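Local coordinates for protein SAM-dependent methyltransferase (Pyrococcus horikoshii, PDB 1WZN) that probably transfers a methyl group from S-adenosylmethionine to an acceptor substrate, and is captured here with the demethylated product S-adenosyl-L-homocysteine bound, at residues 114-119 against 141-146; 45-50 against 110-115. All blocks are in the same frame, centred on the assembly; numbering follows the deposited sequence.

Contact 1. Residues 114-119 against 141-146; sequences STIMYF and FITDFP. With SAH (S-adenosyl-L-homocysteine), chain F.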
ATOM      1  N   SER A 114      24.308  -5.386  13.539  1.00 19.10           N
ATOM      2  CA  SER A 114      23.724  -4.059  13.730  1.00 19.22           C
ATOM      3  C   SER A 114      23.837  -3.381  15.077  1.00 19.49           C
ATOM      4  O   SER A 114      23.121  -2.411  15.331  1.00 18.78           O
ATOM      5  CB  SER A 114      22.241  -4.123  13.363  1.00 21.26           C
ATOM      6  OG  SER A 114      22.058  -4.907  12.199  1.00 25.18           O
ATOM      7  N   THR A 115      24.730  -3.845  15.940  1.00 18.16           N
ATOM      8  CA  THR A 115      24.833  -3.235  17.255  1.00 18.82           C
ATOM      9  C   THR A 115      25.288  -1.780  17.315  1.00 17.67           C
ATOM     10  O   THR A 115      25.038  -1.109  18.315  1.00 19.43           O
ATOM     11  CB  THR A 115      25.699  -4.107  18.186  1.00 20.61           C
ATOM     12  OG1 THR A 115      25.098  -5.402  18.281  1.00 21.27           O
ATOM     13  CG2 THR A 115      25.778  -3.503  19.590  1.00 20.93           C
ATOM     14  N   ILE A 116      25.927  -1.255  16.272  1.00 18.60           N
ATOM     15  CA  ILE A 116      26.322   0.151  16.361  1.00 19.03           C
ATOM     16  C   ILE A 116      25.094   1.041  16.488  1.00 18.88           C
ATOM     17  O   ILE A 116      25.197   2.178  16.950  1.00 18.64           O
ATOM     18  CB  ILE A 116      27.141   0.654  15.139  1.00 19.44           C
ATOM     19  CG1 ILE A 116      26.352   0.462  13.847  1.00 20.46           C
ATOM     20  CG2 ILE A 116      28.494  -0.037  15.096  1.00 19.40           C
ATOM     21  CD1 ILE A 116      27.013   1.114  12.645  1.00 23.92           C
ATOM     22  N   MET A 117      23.932   0.521  16.097  1.00 18.89           N
ATOM     23  CA  MET A 117      22.696   1.299  16.165  1.00 19.56           C
ATOM     24  C   MET A 117      22.260   1.641  17.586  1.00 19.73           C
ATOM     25  O   MET A 117      21.437   2.532  17.786  1.00 18.56           O
ATOM     26  CB  MET A 117      21.567   0.566  15.433  1.00 21.13           C
ATOM     27  CG  MET A 117      21.765   0.506  13.925  1.00 24.08           C
ATOM     28  SD  MET A 117      20.416  -0.309  13.042  1.00 28.74           S
ATOM     29  CE  MET A 117      19.132   0.947  13.134  1.00 29.73           C
ATOM     30  N   TYR A 118      22.805   0.941  18.578  1.00 18.54           N
ATOM     31  CA  TYR A 118      22.451   1.228  19.964  1.00 18.97           C
ATOM     32  C   TYR A 118      23.152   2.484  20.465  1.00 20.43           C
ATOM     33  O   TYR A 118      22.808   3.007  21.522  1.00 20.31           O
ATOM     34  CB  TYR A 118      22.820   0.047  20.877  1.00 19.52           C
ATOM     35  CG  TYR A 118      21.765  -1.028  20.932  1.00 21.94           C
ATOM     36  CD1 TYR A 118      20.655  -0.902  21.769  1.00 24.34           C
ATOM     37  CD2 TYR A 118      21.833  -2.135  20.092  1.00 23.53           C
ATOM     38  CE1 TYR A 118      19.634  -1.854  21.757  1.00 23.76           C
ATOM     39  CE2 TYR A 118      20.817  -3.087  20.070  1.00 25.19           C
ATOM     40  CZ  TYR A 118      19.722  -2.937  20.902  1.00 26.00           C
ATOM     41  OH  TYR A 118      18.703  -3.863  20.854  1.00 28.87           O
ATOM     42  N   PHE A 119      24.113   2.985  19.692  1.00 19.12           N
ATOM     43  CA  PHE A 119      24.891   4.150  20.109  1.00 20.51           C
ATOM     44  C   PHE A 119      24.658   5.415  19.298  1.00 21.18           C
ATOM     45  O   PHE A 119      24.617   5.359  18.068  1.00 20.68           O
ATOM     46  CB  PHE A 119      26.377   3.788  20.051  1.00 19.86           C
ATOM     47  CG  PHE A 119      26.709   2.525  20.783  1.00 20.38           C
ATOM     48  CD1 PHE A 119      26.739   2.503  22.168  1.00 20.34           C
ATOM     49  CD2 PHE A 119      26.937   1.340  20.087  1.00 20.76           C
ATOM     50  CE1 PHE A 119      26.993   1.314  22.858  1.00 23.16           C
ATOM     51  CE2 PHE A 119      27.190   0.147  20.766  1.00 20.44           C
ATOM     52  CZ  PHE A 119      27.217   0.136  22.151  1.00 20.93           C
ATOM     53  N   PHE A 141      39.001  -3.612  12.435  1.00 15.89           N
ATOM     54  CA  PHE A 141      37.725  -3.522  13.143  1.00 16.06           C
ATOM     55  C   PHE A 141      36.687  -3.817  12.061  1.00 16.33           C
ATOM     56  O   PHE A 141      36.761  -3.258  10.960  1.00 16.99           O
ATOM     57  CB  PHE A 141      37.503  -2.113  13.714  1.00 15.83           C
ATOM     58  CG  PHE A 141      36.088  -1.860  14.178  1.00 14.97           C
ATOM     59  CD1 PHE A 141      35.494  -2.680  15.135  1.00 18.05           C
ATOM     60  CD2 PHE A 141      35.351  -0.803  13.651  1.00 18.09           C
ATOM     61  CE1 PHE A 141      34.181  -2.449  15.562  1.00 17.84           C
ATOM     62  CE2 PHE A 141      34.038  -0.564  14.071  1.00 20.30           C
ATOM     63  CZ  PHE A 141      33.454  -1.386  15.024  1.00 18.38           C
ATOM     64  N   ILE A 142      35.747  -4.713  12.358  1.00 15.29           N
ATOM     65  CA  ILE A 142      34.706  -5.097  11.400  1.00 14.10           C
ATOM     66  C   ILE A 142      33.338  -5.048  12.074  1.00 14.98           C
ATOM     67  O   ILE A 142      33.144  -5.627  13.142  1.00 13.15           O
ATOM     68  CB  ILE A 142      34.922  -6.548  10.885  1.00 15.72           C
ATOM     69  CG1 ILE A 142      36.295  -6.685  10.224  1.00 17.37           C
ATOM     70  CG2 ILE A 142      33.835  -6.925   9.883  1.00 14.25           C
ATOM     71  CD1 ILE A 142      36.695  -8.133   9.957  1.00 16.75           C
ATOM     72  N   THR A 143      32.385  -4.356  11.457  1.00 15.51           N
ATOM     73  CA  THR A 143      31.045  -4.286  12.026  1.00 14.55           C
ATOM     74  C   THR A 143      30.030  -4.156  10.897  1.00 14.72           C
ATOM     75  O   THR A 143      30.295  -3.488   9.901  1.00 14.50           O
ATOM     76  CB  THR A 143      30.908  -3.091  13.012  1.00 14.83           C
ATOM     77  OG1 THR A 143      29.710  -3.248  13.781  1.00 16.76           O
ATOM     78  CG2 THR A 143      30.857  -1.758  12.262  1.00 15.80           C
ATOM     79  N   ASP A 144      28.877  -4.802  11.051  1.00 14.41           N
ATOM     80  CA  ASP A 144      27.839  -4.753  10.026  1.00 15.67           C
ATOM     81  C   ASP A 144      26.566  -4.081  10.512  1.00 15.94           C
ATOM     82  O   ASP A 144      26.220  -4.151  11.687  1.00 17.73           O
ATOM     83  CB  ASP A 144      27.494  -6.171   9.539  1.00 16.96           C
ATOM     84  CG  ASP A 144      26.890  -7.035  10.635  1.00 18.36           C
ATOM     85  OD1 ASP A 144      27.579  -7.275  11.644  1.00 19.51           O
ATOM     86  OD2 ASP A 144      25.725  -7.476  10.494  1.00 18.14           O
ATOM     87  N   PHE A 145      25.865  -3.427   9.596  1.00 17.86           N
ATOM     88  CA  PHE A 145      24.614  -2.770   9.939  1.00 19.85           C
ATOM     89  C   PHE A 145      23.742  -2.730   8.693  1.00 20.88           C
ATOM     90  O   PHE A 145      24.244  -2.796   7.570  1.00 18.73           O
ATOM     91  CB  PHE A 145      24.870  -1.372  10.520  1.00 22.79           C
ATOM     92  CG  PHE A 145      25.636  -0.463   9.614  1.00 25.43           C
ATOM     93  CD1 PHE A 145      24.992   0.566   8.936  1.00 30.13           C
ATOM     94  CD2 PHE A 145      27.002  -0.628   9.439  1.00 28.33           C
ATOM     95  CE1 PHE A 145      25.703   1.420   8.097  1.00 29.57           C
ATOM     96  CE2 PHE A 145      27.721   0.215   8.605  1.00 30.08           C
ATOM     97  CZ  PHE A 145      27.069   1.243   7.931  1.00 31.26           C
ATOM     98  N   PRO A 146      22.416  -2.651   8.876  1.00 24.20           N
ATOM     99  CA  PRO A 146      21.490  -2.628   7.744  1.00 24.95           C
ATOM    100  C   PRO A 146      21.153  -1.266   7.162  1.00 26.70           C
ATOM    101  O   PRO A 146      21.444  -0.225   7.749  1.00 25.66           O
ATOM    102  CB  PRO A 146      20.260  -3.320   8.313  1.00 25.14           C
ATOM    103  CG  PRO A 146      20.219  -2.772   9.697  1.00 26.74           C
ATOM    104  CD  PRO A 146      21.682  -2.810  10.145  1.00 25.89           C
TER
HETATM  105  N   SAH F1001      26.813 -10.049  18.336  1.00 16.53           N
HETATM  106  CA  SAH F1001      25.624 -10.943  18.675  1.00 16.95           C
HETATM  107  CB  SAH F1001      24.460 -10.277  19.359  1.00 18.90           C
HETATM  108  CG  SAH F1001      23.685  -9.156  18.687  1.00 17.92           C
HETATM  109  SD  SAH F1001      22.427  -8.597  19.923  1.00 17.57           S
HETATM  110  C   SAH F1001      25.184 -11.629  17.305  1.00 18.08           C
HETATM  111  O   SAH F1001      25.800 -11.372  16.254  1.00 17.25           O
HETATM  112  OXT SAH F1001      24.186 -12.450  17.385  1.00 20.54           O
HETATM  113  C5' SAH F1001      23.046  -7.068  20.511  1.00 16.16           C
HETATM  114  C4' SAH F1001      23.956  -7.273  21.819  1.00 15.87           C
HETATM  115  O4' SAH F1001      24.327  -5.932  22.157  1.00 17.24           O
HETATM  116  C3' SAH F1001      23.244  -7.789  23.049  1.00 17.57           C
HETATM  117  O3' SAH F1001      23.811  -9.030  23.471  1.00 16.94           O
HETATM  118  C2' SAH F1001      23.409  -6.600  24.083  1.00 15.43           C
HETATM  119  O2' SAH F1001      23.494  -7.057  25.427  1.00 18.24           O
HETATM  120  C1' SAH F1001      24.664  -5.911  23.577  1.00 15.89           C
HETATM  121  N9  SAH F1001      24.875  -4.638  23.946  1.00 17.41           N
HETATM  122  C8  SAH F1001      24.141  -3.471  23.779  1.00 17.36           C
HETATM  123  N7  SAH F1001      24.674  -2.404  24.277  1.00 17.55           N
HETATM  124  C5  SAH F1001      25.895  -2.858  24.849  1.00 17.74           C
HETATM  125  C6  SAH F1001      26.933  -2.152  25.545  1.00 17.62           C
HETATM  126  N6  SAH F1001      26.905  -0.834  25.786  1.00 17.64           N
HETATM  127  N1  SAH F1001      27.988  -2.937  25.960  1.00 15.44           N
HETATM  128  C2  SAH F1001      28.054  -4.281  25.735  1.00 17.18           C
HETATM  129  N3  SAH F1001      27.078  -4.992  25.069  1.00 16.44           N
HETATM  130  C4  SAH F1001      26.034  -4.221  24.658  1.00 16.93           C
HETATM  131  O   HOH W   1      23.478  -6.084  10.161  1.00 24.63           O
HETATM  132  O   HOH W   2      27.011  -2.926  13.981  1.00 18.39           O
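Ser114 N donates to Asp144 O at 2.9 Å, the one direct hydrogen bond between residues 114-119 and 141-146. It is bent: the N-H...O angle is 134° and the donor lies above the carbonyl plane. Beside it the Ser114 side chain runs close to the proline ring, OG only 3.0 Å from Pro146 CD, while Met117, its CG anti to the carbonyl carbon and its chain extended as far as SD, meets the same ring carbon tip to tip. Ile116 carries the apolar half. Its CG1 sits in the crowded position between backbone N and carbonyl carbon (chi1 58°), from where CD1 settles over a face of the Phe145 ring, 4.0 Å from the centroid, a CH-pi contact; its CG2 branch crosses obliquely to Thr143 OG1. Ile116 and Phe145 both also pack on Val215 of helix 212-219. The fold here is the Rossmann-like methyltransferase sheet: the loop leaving strand 106-111 makes a 3-10 turn over 115-118 and leans on the end of the next parallel strand, 139-146. Two waters complete the join. One donates to Asp144 OD2 and lies 2.7 Å from Ser114 OG; the other accepts from Ile116 N and donates to Asp144 O and to Thr143 OG1, itself also hydrogen-bonded to Met111 O. Further out, Asp144 OD2 forms a salt bridge with Arg242, which probably favours the charged carboxylate, and OD1 accepts from Phe113 N. Beyond the turn, Phe119 presents its ring edge to the adenine amino group, CE1 lying 3.6 Å from SAH N6.

Contact 2. Residues 45-50 against 110-115; sequences VLDLAC and TMFFST. With SAH (S-adenosyl-L-homocysteine), chain F.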
ATOM      1  N   VAL A  45      40.953 -12.314  18.541  1.00 17.58           N
ATOM      2  CA  VAL A  45      39.829 -11.440  18.205  1.00 16.43           C
ATOM      3  C   VAL A  45      38.991 -11.063  19.418  1.00 15.46           C
ATOM      4  O   VAL A  45      38.712 -11.901  20.264  1.00 13.75           O
ATOM      5  CB  VAL A  45      38.890 -12.142  17.200  1.00 17.44           C
ATOM      6  CG1 VAL A  45      37.757 -11.214  16.789  1.00 16.18           C
ATOM      7  CG2 VAL A  45      39.680 -12.600  15.979  1.00 19.08           C
ATOM      8  N   LEU A  46      38.592  -9.796  19.487  1.00 14.10           N
ATOM      9  CA  LEU A  46      37.741  -9.302  20.562  1.00 13.40           C
ATOM     10  C   LEU A  46      36.376  -9.112  19.907  1.00 13.39           C
ATOM     11  O   LEU A  46      36.251  -8.315  18.978  1.00 13.85           O
ATOM     12  CB  LEU A  46      38.237  -7.947  21.083  1.00 12.86           C
ATOM     13  CG  LEU A  46      37.305  -7.206  22.056  1.00 12.90           C
ATOM     14  CD1 LEU A  46      37.103  -8.027  23.313  1.00 16.77           C
ATOM     15  CD2 LEU A  46      37.895  -5.843  22.410  1.00 16.95           C
ATOM     16  N   ASP A  47      35.369  -9.847  20.365  1.00 13.12           N
ATOM     17  CA  ASP A  47      34.032  -9.717  19.791  1.00 12.89           C
ATOM     18  C   ASP A  47      33.159  -8.929  20.773  1.00 13.10           C
ATOM     19  O   ASP A  47      32.723  -9.457  21.792  1.00 12.68           O
ATOM     20  CB  ASP A  47      33.436 -11.107  19.515  1.00 12.35           C
ATOM     21  CG  ASP A  47      32.101 -11.032  18.795  1.00 13.68           C
ATOM     22  OD1 ASP A  47      31.927 -10.090  17.989  1.00 13.23           O
ATOM     23  OD2 ASP A  47      31.237 -11.906  19.025  1.00 14.37           O
ATOM     24  N   LEU A  48      32.923  -7.656  20.451  1.00 13.12           N
ATOM     25  CA  LEU A  48      32.144  -6.743  21.292  1.00 12.47           C
ATOM     26  C   LEU A  48      30.631  -6.932  21.158  1.00 13.85           C
ATOM     27  O   LEU A  48      30.123  -7.097  20.053  1.00 14.46           O
ATOM     28  CB  LEU A  48      32.520  -5.295  20.942  1.00 13.80           C
ATOM     29  CG  LEU A  48      34.013  -4.922  21.081  1.00 13.79           C
ATOM     30  CD1 LEU A  48      34.257  -3.538  20.478  1.00 16.24           C
ATOM     31  CD2 LEU A  48      34.421  -4.923  22.545  1.00 15.05           C
ATOM     32  N   ALA A  49      29.927  -6.859  22.288  1.00 14.78           N
ATOM     33  CA  ALA A  49      28.475  -7.061  22.347  1.00 14.24           C
ATOM     34  C   ALA A  49      28.202  -8.401  21.678  1.00 14.83           C
ATOM     35  O   ALA A  49      27.385  -8.509  20.762  1.00 14.18           O
ATOM     36  CB  ALA A  49      27.737  -5.924  21.628  1.00 12.18           C
ATOM     37  N   CYS A  50      28.896  -9.428  22.168  1.00 14.08           N
ATOM     38  CA  CYS A  50      28.816 -10.777  21.612  1.00 13.98           C
ATOM     39  C   CYS A  50      27.515 -11.547  21.772  1.00 13.47           C
ATOM     40  O   CYS A  50      27.338 -12.576  21.124  1.00 13.12           O
ATOM     41  CB  CYS A  50      29.958 -11.637  22.170  1.00 15.07           C
ATOM     42  SG  CYS A  50      29.842 -11.920  23.944  1.00 14.62           S
ATOM     43  N   THR A 110      35.567  -7.151  16.490  1.00 15.03           N
ATOM     44  CA  THR A 110      34.328  -7.267  15.734  1.00 15.72           C
ATOM     45  C   THR A 110      33.116  -6.854  16.561  1.00 14.80           C
ATOM     46  O   THR A 110      33.136  -6.881  17.791  1.00 13.42           O
ATOM     47  CB  THR A 110      34.087  -8.727  15.256  1.00 13.92           C
ATOM     48  OG1 THR A 110      34.064  -9.604  16.392  1.00 16.13           O
ATOM     49  CG2 THR A 110      35.187  -9.180  14.303  1.00 15.53           C
ATOM     50  N   MET A 111      32.065  -6.447  15.862  1.00 16.62           N
ATOM     51  CA  MET A 111      30.802  -6.090  16.491  1.00 15.96           C
ATOM     52  C   MET A 111      29.799  -6.519  15.448  1.00 15.75           C
ATOM     53  O   MET A 111      29.615  -5.839  14.439  1.00 17.02           O
ATOM     54  CB  MET A 111      30.686  -4.594  16.758  1.00 16.74           C
ATOM     55  CG  MET A 111      29.338  -4.239  17.371  1.00 17.33           C
ATOM     56  SD  MET A 111      29.272  -2.581  18.059  1.00 20.07           S
ATOM     57  CE  MET A 111      29.957  -2.897  19.669  1.00 17.13           C
ATOM     58  N   PHE A 112      29.158  -7.654  15.700  1.00 14.42           N
ATOM     59  CA  PHE A 112      28.219  -8.238  14.755  1.00 15.24           C
ATOM     60  C   PHE A 112      26.739  -7.995  14.984  1.00 15.83           C
ATOM     61  O   PHE A 112      26.264  -7.892  16.118  1.00 16.10           O
ATOM     62  CB  PHE A 112      28.435  -9.757  14.687  1.00 17.00           C
ATOM     63  CG  PHE A 112      29.771 -10.169  14.132  1.00 17.88           C
ATOM     64  CD1 PHE A 112      30.062 -10.005  12.779  1.00 18.93           C
ATOM     65  CD2 PHE A 112      30.734 -10.735  14.960  1.00 16.03           C
ATOM     66  CE1 PHE A 112      31.295 -10.403  12.257  1.00 20.82           C
ATOM     67  CE2 PHE A 112      31.969 -11.135  14.451  1.00 16.14           C
ATOM     68  CZ  PHE A 112      32.252 -10.971  13.099  1.00 17.15           C
ATOM     69  N   PHE A 113      26.026  -7.914  13.867  1.00 16.29           N
ATOM     70  CA  PHE A 113      24.578  -7.768  13.838  1.00 16.49           C
ATOM     71  C   PHE A 113      23.939  -6.446  14.254  1.00 18.29           C
ATOM     72  O   PHE A 113      23.143  -6.387  15.197  1.00 16.68           O
ATOM     73  CB  PHE A 113      23.940  -8.936  14.609  1.00 17.30           C
ATOM     74  CG  PHE A 113      22.500  -9.207  14.233  1.00 20.40           C
ATOM     75  CD1 PHE A 113      22.089  -9.154  12.903  1.00 22.33           C
ATOM     76  CD2 PHE A 113      21.560  -9.524  15.208  1.00 23.67           C
ATOM     77  CE1 PHE A 113      20.759  -9.411  12.550  1.00 23.86           C
ATOM     78  CE2 PHE A 113      20.227  -9.783  14.865  1.00 26.70           C
ATOM     79  CZ  PHE A 113      19.830  -9.724  13.533  1.00 24.68           C
ATOM     80  N   SER A 114      24.308  -5.386  13.539  1.00 19.10           N
ATOM     81  CA  SER A 114      23.724  -4.059  13.730  1.00 19.22           C
ATOM     82  C   SER A 114      23.837  -3.381  15.077  1.00 19.49           C
ATOM     83  O   SER A 114      23.121  -2.411  15.331  1.00 18.78           O
ATOM     84  CB  SER A 114      22.241  -4.123  13.363  1.00 21.26           C
ATOM     85  OG  SER A 114      22.058  -4.907  12.199  1.00 25.18           O
ATOM     86  N   THR A 115      24.730  -3.845  15.940  1.00 18.16           N
ATOM     87  CA  THR A 115      24.833  -3.235  17.255  1.00 18.82           C
ATOM     88  C   THR A 115      25.288  -1.780  17.315  1.00 17.67           C
ATOM     89  O   THR A 115      25.038  -1.109  18.315  1.00 19.43           O
ATOM     90  CB  THR A 115      25.699  -4.107  18.186  1.00 20.61           C
ATOM     91  OG1 THR A 115      25.098  -5.402  18.281  1.00 21.27           O
ATOM     92  CG2 THR A 115      25.778  -3.503  19.590  1.00 20.93           C
TER
HETATM   93  N   SAH F1001      26.813 -10.049  18.336  1.00 16.53           N
HETATM   94  CA  SAH F1001      25.624 -10.943  18.675  1.00 16.95           C
HETATM   95  CB  SAH F1001      24.460 -10.277  19.359  1.00 18.90           C
HETATM   96  CG  SAH F1001      23.685  -9.156  18.687  1.00 17.92           C
HETATM   97  SD  SAH F1001      22.427  -8.597  19.923  1.00 17.57           S
HETATM   98  C   SAH F1001      25.184 -11.629  17.305  1.00 18.08           C
HETATM   99  O   SAH F1001      25.800 -11.372  16.254  1.00 17.25           O
HETATM  100  OXT SAH F1001      24.186 -12.450  17.385  1.00 20.54           O
HETATM  101  C5' SAH F1001      23.046  -7.068  20.511  1.00 16.16           C
HETATM  102  C4' SAH F1001      23.956  -7.273  21.819  1.00 15.87           C
HETATM  103  O4' SAH F1001      24.327  -5.932  22.157  1.00 17.24           O
HETATM  104  C3' SAH F1001      23.244  -7.789  23.049  1.00 17.57           C
HETATM  105  O3' SAH F1001      23.811  -9.030  23.471  1.00 16.94           O
HETATM  106  C2' SAH F1001      23.409  -6.600  24.083  1.00 15.43           C
HETATM  107  O2' SAH F1001      23.494  -7.057  25.427  1.00 18.24           O
HETATM  108  C1' SAH F1001      24.664  -5.911  23.577  1.00 15.89           C
HETATM  109  N9  SAH F1001      24.875  -4.638  23.946  1.00 17.41           N
HETATM  110  C8  SAH F1001      24.141  -3.471  23.779  1.00 17.36           C
HETATM  111  N7  SAH F1001      24.674  -2.404  24.277  1.00 17.55           N
HETATM  112  C5  SAH F1001      25.895  -2.858  24.849  1.00 17.74           C
HETATM  113  C6  SAH F1001      26.933  -2.152  25.545  1.00 17.62           C
HETATM  114  N6  SAH F1001      26.905  -0.834  25.786  1.00 17.64           N
HETATM  115  N1  SAH F1001      27.988  -2.937  25.960  1.00 15.44           N
HETATM  116  C2  SAH F1001      28.054  -4.281  25.735  1.00 17.18           C
HETATM  117  N3  SAH F1001      27.078  -4.992  25.069  1.00 16.44           N
HETATM  118  C4  SAH F1001      26.034  -4.221  24.658  1.00 16.93           C
HETATM  119  O   HOH W   3      29.438  -8.972  18.166  1.00 16.41           O
HETATM  120  O   HOH W   4      27.139  -6.859  18.520  1.00 24.82           O
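Asp47 extends its carboxylate with CG anti to the backbone N (chi1 -175°), and Thr110 holds OG1 in the crowded position between backbone N and carbonyl carbon (chi1 58°); strand pairing puts both side chains on one face of the sheet, and these torsions turn OD1 and OG1 toward each other there. Thr110 OG1 donates to Asp47 OD1 at 2.7 Å, arriving from above the carboxylate plane. Asp47 OD1 also lies 3.3 Å from Phe112 CD2, while OD2 is held by Thr56 of helix 54-61. A water accepts from Phe112 N and lies within donating distance of Asp47 OD1 and Leu48 O, which share its protons with other acceptors. An alanine here in place of Asp47 would remove the carboxylate that accepts from Thr110 OG1 and meets Thr56, and would probably loosen that water. Behind the side chains lies a parallel bridge between central strands 44-48 and 106-111: Thr110 N donates to Leu46 O and Leu48 N to Thr110 O, both at 2.8 Å and nearly along the C=O axes. Beyond the bridge the strands part into the cofactor-binding loops of the Rossmann-like methyltransferase fold, 44-48 leading into the first of them. Met111, bent at its last torsion (chi3 -85°), folds CE back onto Leu48 CB. Ala49 CB meets Thr115 CG2 at 3.7 Å, both methyls lying near the ribose oxygen O4'. The cofactor's amino group spans the two loops, SAH N donating to Ala49 O at 2.9 Å and to Phe112 O at 3.1 Å. A second water lies within donating distance of both carbonyls, 2.5 Å from Thr115 OG1.

Overall arrangement
The two contacts follow one line across the mixed sheet, where strands 44-48, 106-111 and 139-146 run side by side and parallel. Along the chain they follow on from one another: residues 45-50 come first, then 110-115, which shares Ser114 and Thr115 with 114-119, and last 141-146 after helix 121-134. Their centres are about 8 Å apart. Side chains of strand 139-146 bond the backbone of 110-115, so the loop after strand 106-111 is tied to that strand on one side and faces the end of strand 44-48 on the other. Both contacts border S-adenosyl-L-homocysteine, contact 2 at its amino group, contact 1 at its adenine, and the shared Thr115 beside the ribose.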